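Local coordinates for protein glucokinase (Leishmania braziliensis MHOM/BR/75/M2904, PDB 6EDI) that probably phosphorylates D-glucose with ATP and was crystallised as a dimer in an open conformation, at residues A[92-95]-A[96-100]; A[102-105]-A[106-110]. One frame throughout, in Å; residues are numbered along the deposited sequence.

In the fold
Along the chain, strand 67-75 is followed by helix 84-98, a short linker, helix 104-107 and strand 110-117, a strand of the six-stranded mixed sheet. Contact 1 lies in the last turns of the first helix and its exit into the linker; contact 2 spans the short second helix and the turn that delivers the chain to strand 110-117. Both are local and follow in series, neither enclosing nor crossing the other, with centres about 10 Å apart. Leucines join them: L92 and L95 of contact 1 pack on L107 of contact 2. Together they make up the final helical part of the crossover from strand 67-75 to the parallel strand 110-117.

Contact 1: A[92-95]-A[96-100]; sequences LQHL and KKNLP
H94 chi1 (169°) sets the imidazole beside its own carbonyl carbon, where N98, one turn on, packs against it. The helix backbone places N98 CB over one face of the imidazole, and N98 chi1 (-64°) turns the amide over the same ring, with ND2 above it. N98 CB lies 4.1 Å from the centroid of the H94 ring in a CH-pi contact, and the amide plane is turned 24° from the ring. The same amide reaches back to the backbone: N98 ND2 donates to H94 O at 3.1 Å, in the carbonyl plane on a lone pair. N98 N is a second donor to H94 O at 2.8 Å, so one carbonyl near the helix end is gripped twice by a single residue. L95 and L99 lie side by side, pointing the same way, with L95 CD2 3.7 Å from L99 CD1. K96 bends back over L92, its NZ 3.7 Å from L92 CG, and makes a weak, long ion pair with E145. All these are i to i+4 contacts toward the C-terminal end of helix 84-98. Helix 26-32 receives L95 on L26 and L30, while H94 NE2 is hydrogen-bonded to A27 N at its start.

Contact 2: A[102-105]-A[106-110]; sequences HGAS and FLRRV
S105 O accepts a hydrogen bond from R109 NE at 3.1 Å, a side-chain-to-backbone link four residues along the chain. The bond is moderately straight, 153° at the hydrogen, and the oxygen lies near the guanidinium plane at its edge, 18° out of it. A bend at chi3 (-69°) swings the R109 head back to this carbonyl. Its two terminal nitrogens have other partners, NH1 the backbone oxygen of G39 and NH2 that of W36, so three bonds to carbonyls fix the rotation of the group.

One residue back, R108 folds over A104. R108 N bonds to A104 O at 3.3 Å, and a bend at chi2 lays the rest of the arginine along the same residue, with R108 NH1 3.8 Å from A104 CB. NH1 also comes close to A104 O, but the angle is too poor for a hydrogen bond. L107 N donates to G103 O at 3.1 Å, and L107 CG rests 3.2 Å from that same oxygen G103 O. G103 occupies the N-cap position with positive phi, a conformation that suits glycine, and S105 N, in the first turn, donates to D101 OD2. A type I turn from L107 to V110 carries the chain on to strand 110-117. L107 packs on E145 and L146, whereas F106 points its ring to F56 of strand 51-58 in an edge-to-face pair and touches I41 of strand 41-48. R109 also touches I41 and is hydrogen-bonded to it through the backbone, and V110 packs on V43 of the same strand.

Contact 1: A[92-95]-A[96-100]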
loop_
_atom_site.group_PDB
_atom_site.type_symbol
_atom_site.label_atom_id
_atom_site.label_comp_id
_atom_site.label_asym_id
_atom_site.label_seq_id
_atom_site.Cartn_x
_atom_site.Cartn_y
_atom_site.Cartn_z
ATOM N N LEU A 92 -14.656 21.658 24.936
ATOM C CA LEU A 92 -14.424 21.041 26.228
ATOM C C LEU A 92 -14.949 21.925 27.370
ATOM O O LEU A 92 -15.680 21.449 28.231
ATOM C CB LEU A 92 -12.936 20.717 26.390
ATOM C CG LEU A 92 -12.563 19.422 27.115
ATOM C CD1 LEU A 92 -13.778 18.529 27.309
ATOM C CD2 LEU A 92 -11.467 18.677 26.367
ATOM N N GLN A 93 -14.611 23.214 27.354
ATOM C CA GLN A 93 -15.116 24.137 28.371
ATOM C C GLN A 93 -16.642 24.255 28.310
ATOM O O GLN A 93 -17.295 24.460 29.335
ATOM C CB GLN A 93 -14.458 25.524 28.261
ATOM C CG GLN A 93 -12.913 25.531 28.337
ATOM C CD GLN A 93 -12.326 24.703 29.481
ATOM O OE1 GLN A 93 -11.381 23.933 29.281
ATOM N NE2 GLN A 93 -12.866 24.874 30.686
ATOM N N HIS A 94 -17.219 24.105 27.120
ATOM C CA HIS A 94 -18.675 24.165 26.992
ATOM C C HIS A 94 -19.331 22.948 27.624
ATOM O O HIS A 94 -20.386 23.063 28.244
ATOM C CB HIS A 94 -19.120 24.251 25.533
ATOM C CG HIS A 94 -20.593 24.049 25.340
ATOM N ND1 HIS A 94 -21.494 25.091 25.369
ATOM C CD2 HIS A 94 -21.321 22.927 25.122
ATOM C CE1 HIS A 94 -22.713 24.622 25.174
ATOM N NE2 HIS A 94 -22.639 23.311 25.022
ATOM N N LEU A 95 -18.726 21.776 27.431
ATOM C CA LEU A 95 -19.258 20.547 28.005
ATOM C C LEU A 95 -19.208 20.563 29.533
ATOM O O LEU A 95 -20.138 20.099 30.186
ATOM C CB LEU A 95 -18.523 19.315 27.465
ATOM C CG LEU A 95 -18.697 18.971 25.985
ATOM C CD1 LEU A 95 -17.815 17.773 25.621
ATOM C CD2 LEU A 95 -20.148 18.679 25.668
ATOM N N LYS A 96 -18.122 21.088 30.101
ATOM C CA LYS A 96 -17.985 21.151 31.558
ATOM C C LYS A 96 -18.904 22.224 32.147
ATOM O O LYS A 96 -19.343 22.116 33.292
ATOM C CB LYS A 96 -16.537 21.439 31.970
ATOM C CG LYS A 96 -15.449 20.742 31.138
ATOM C CD LYS A 96 -15.304 19.251 31.415
ATOM C CE LYS A 96 -13.856 18.892 31.734
ATOM N NZ LYS A 96 -12.911 19.634 30.842
ATOM N N LYS A 97 -19.196 23.253 31.354
ATOM C CA LYS A 97 -20.023 24.370 31.804
ATOM C C LYS A 97 -21.519 24.139 31.591
ATOM O O LYS A 97 -22.341 24.690 32.327
ATOM C CB LYS A 97 -19.631 25.666 31.088
ATOM C CG LYS A 97 -18.367 26.360 31.583
ATOM C CD LYS A 97 -18.162 27.634 30.779
ATOM C CE LYS A 97 -16.878 28.355 31.140
ATOM N NZ LYS A 97 -16.767 29.655 30.416
ATOM N N ASN A 98 -21.870 23.353 30.573
ATOM C CA ASN A 98 -23.280 23.135 30.238
ATOM C C ASN A 98 -23.776 21.696 30.410
ATOM O O ASN A 98 -24.898 21.378 30.014
ATOM C CB ASN A 98 -23.603 23.643 28.824
ATOM C CG ASN A 98 -23.419 25.140 28.681
ATOM O OD1 ASN A 98 -24.354 25.917 28.891
ATOM N ND2 ASN A 98 -22.210 25.558 28.313
ATOM N N LEU A 99 -22.961 20.834 31.012
ATOM C CA LEU A 99 -23.436 19.510 31.406
ATOM C C LEU A 99 -23.464 19.419 32.931
ATOM O O LEU A 99 -22.591 19.974 33.608
ATOM C CB LEU A 99 -22.607 18.382 30.768
ATOM C CG LEU A 99 -22.846 18.226 29.259
ATOM C CD1 LEU A 99 -21.911 17.248 28.573
ATOM C CD2 LEU A 99 -24.288 17.820 29.006
ATOM N N PRO A 100 -24.496 18.753 33.475
ATOM C CA PRO A 100 -24.724 18.717 34.926
ATOM C C PRO A 100 -23.558 18.092 35.702
ATOM O O PRO A 100 -23.238 18.557 36.800
ATOM C CB PRO A 100 -25.978 17.844 35.059
ATOM C CG PRO A 100 -26.641 17.890 33.708
ATOM C CD PRO A 100 -25.511 17.978 32.735
#

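Contact 2: A[102-105]-A[106-110]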
loop_
_atom_site.group_PDB
_atom_site.type_symbol
_atom_site.label_atom_id
_atom_site.label_comp_id
_atom_site.label_asym_id
_atom_site.label_seq_id
_atom_site.Cartn_x
_atom_site.Cartn_y
_atom_site.Cartn_z
ATOM N N HIS A 102 -20.456 18.079 34.610
ATOM C CA HIS A 102 -19.294 18.620 33.893
ATOM C C HIS A 102 -18.916 17.746 32.693
ATOM O O HIS A 102 -17.754 17.710 32.277
ATOM C CB HIS A 102 -18.086 18.798 34.824
ATOM C CG HIS A 102 -18.331 19.736 35.968
ATOM N ND1 HIS A 102 -17.375 20.004 36.927
ATOM C CD2 HIS A 102 -19.421 20.465 36.309
ATOM C CE1 HIS A 102 -17.867 20.858 37.808
ATOM N NE2 HIS A 102 -19.106 21.153 37.457
ATOM N N GLY A 103 -19.901 17.040 32.141
ATOM C CA GLY A 103 -19.656 16.156 31.020
ATOM C C GLY A 103 -18.801 14.965 31.399
ATOM O O GLY A 103 -18.087 14.413 30.563
ATOM N N ALA A 104 -18.878 14.559 32.663
ATOM C CA ALA A 104 -18.133 13.393 33.129
ATOM C C ALA A 104 -18.627 12.098 32.494
ATOM O O ALA A 104 -17.830 11.315 31.976
ATOM C CB ALA A 104 -18.178 13.294 34.639
ATOM N N SER A 105 -19.935 11.857 32.549
ATOM C CA SER A 105 -20.490 10.612 32.012
ATOM C C SER A 105 -20.299 10.507 30.493
ATOM O O SER A 105 -20.219 9.406 29.940
ATOM C CB SER A 105 -21.969 10.458 32.376
ATOM O OG SER A 105 -22.768 11.431 31.723
ATOM N N PHE A 106 -20.212 11.656 29.828
ATOM C CA PHE A 106 -19.994 11.692 28.383
ATOM C C PHE A 106 -18.546 11.363 27.998
ATOM O O PHE A 106 -18.283 10.446 27.215
ATOM C CB PHE A 106 -20.377 13.070 27.835
ATOM C CG PHE A 106 -20.450 13.127 26.335
ATOM C CD1 PHE A 106 -21.475 12.471 25.659
ATOM C CD2 PHE A 106 -19.511 13.841 25.604
ATOM C CE1 PHE A 106 -21.558 12.521 24.270
ATOM C CE2 PHE A 106 -19.586 13.902 24.217
ATOM C CZ PHE A 106 -20.614 13.236 23.552
ATOM N N LEU A 107 -17.613 12.122 28.562
ATOM C CA LEU A 107 -16.215 12.041 28.177
ATOM C C LEU A 107 -15.605 10.680 28.500
ATOM O O LEU A 107 -14.641 10.266 27.867
ATOM C CB LEU A 107 -15.402 13.166 28.829
ATOM C CG LEU A 107 -15.684 14.600 28.390
ATOM C CD1 LEU A 107 -14.839 15.586 29.192
ATOM C CD2 LEU A 107 -15.434 14.778 26.890
ATOM N N ARG A 108 -16.156 9.981 29.486
ATOM C CA ARG A 108 -15.600 8.672 29.839
ATOM C C ARG A 108 -15.884 7.639 28.762
ATOM O O ARG A 108 -15.262 6.582 28.744
ATOM C CB ARG A 108 -16.159 8.166 31.167
ATOM C CG ARG A 108 -15.861 9.057 32.349
ATOM C CD ARG A 108 -14.417 9.549 32.384
ATOM N NE ARG A 108 -14.199 10.360 33.580
ATOM C CZ ARG A 108 -14.570 11.630 33.685
ATOM N NH1 ARG A 108 -15.162 12.223 32.654
ATOM N NH2 ARG A 108 -14.355 12.302 34.812
ATOM N N ARG A 109 -16.828 7.937 27.874
ATOM C CA ARG A 109 -17.174 7.008 26.804
ATOM C C ARG A 109 -16.492 7.346 25.482
ATOM O O ARG A 109 -16.735 6.683 24.477
ATOM C CB ARG A 109 -18.690 6.891 26.640
ATOM C CG ARG A 109 -19.382 6.216 27.832
ATOM C CD ARG A 109 -20.883 6.223 27.669
ATOM N NE ARG A 109 -21.432 7.569 27.794
ATOM C CZ ARG A 109 -22.117 8.197 26.844
ATOM N NH1 ARG A 109 -22.351 7.602 25.680
ATOM N NH2 ARG A 109 -22.578 9.423 27.064
ATOM N N VAL A 110 -15.608 8.344 25.501
ATOM C CA VAL A 110 -14.863 8.727 24.297
ATOM C C VAL A 110 -13.909 7.599 23.953
ATOM O O VAL A 110 -12.971 7.321 24.692
ATOM C CB VAL A 110 -14.071 10.053 24.470
ATOM C CG1 VAL A 110 -13.242 10.352 23.218
ATOM C CG2 VAL A 110 -15.013 11.213 24.739
#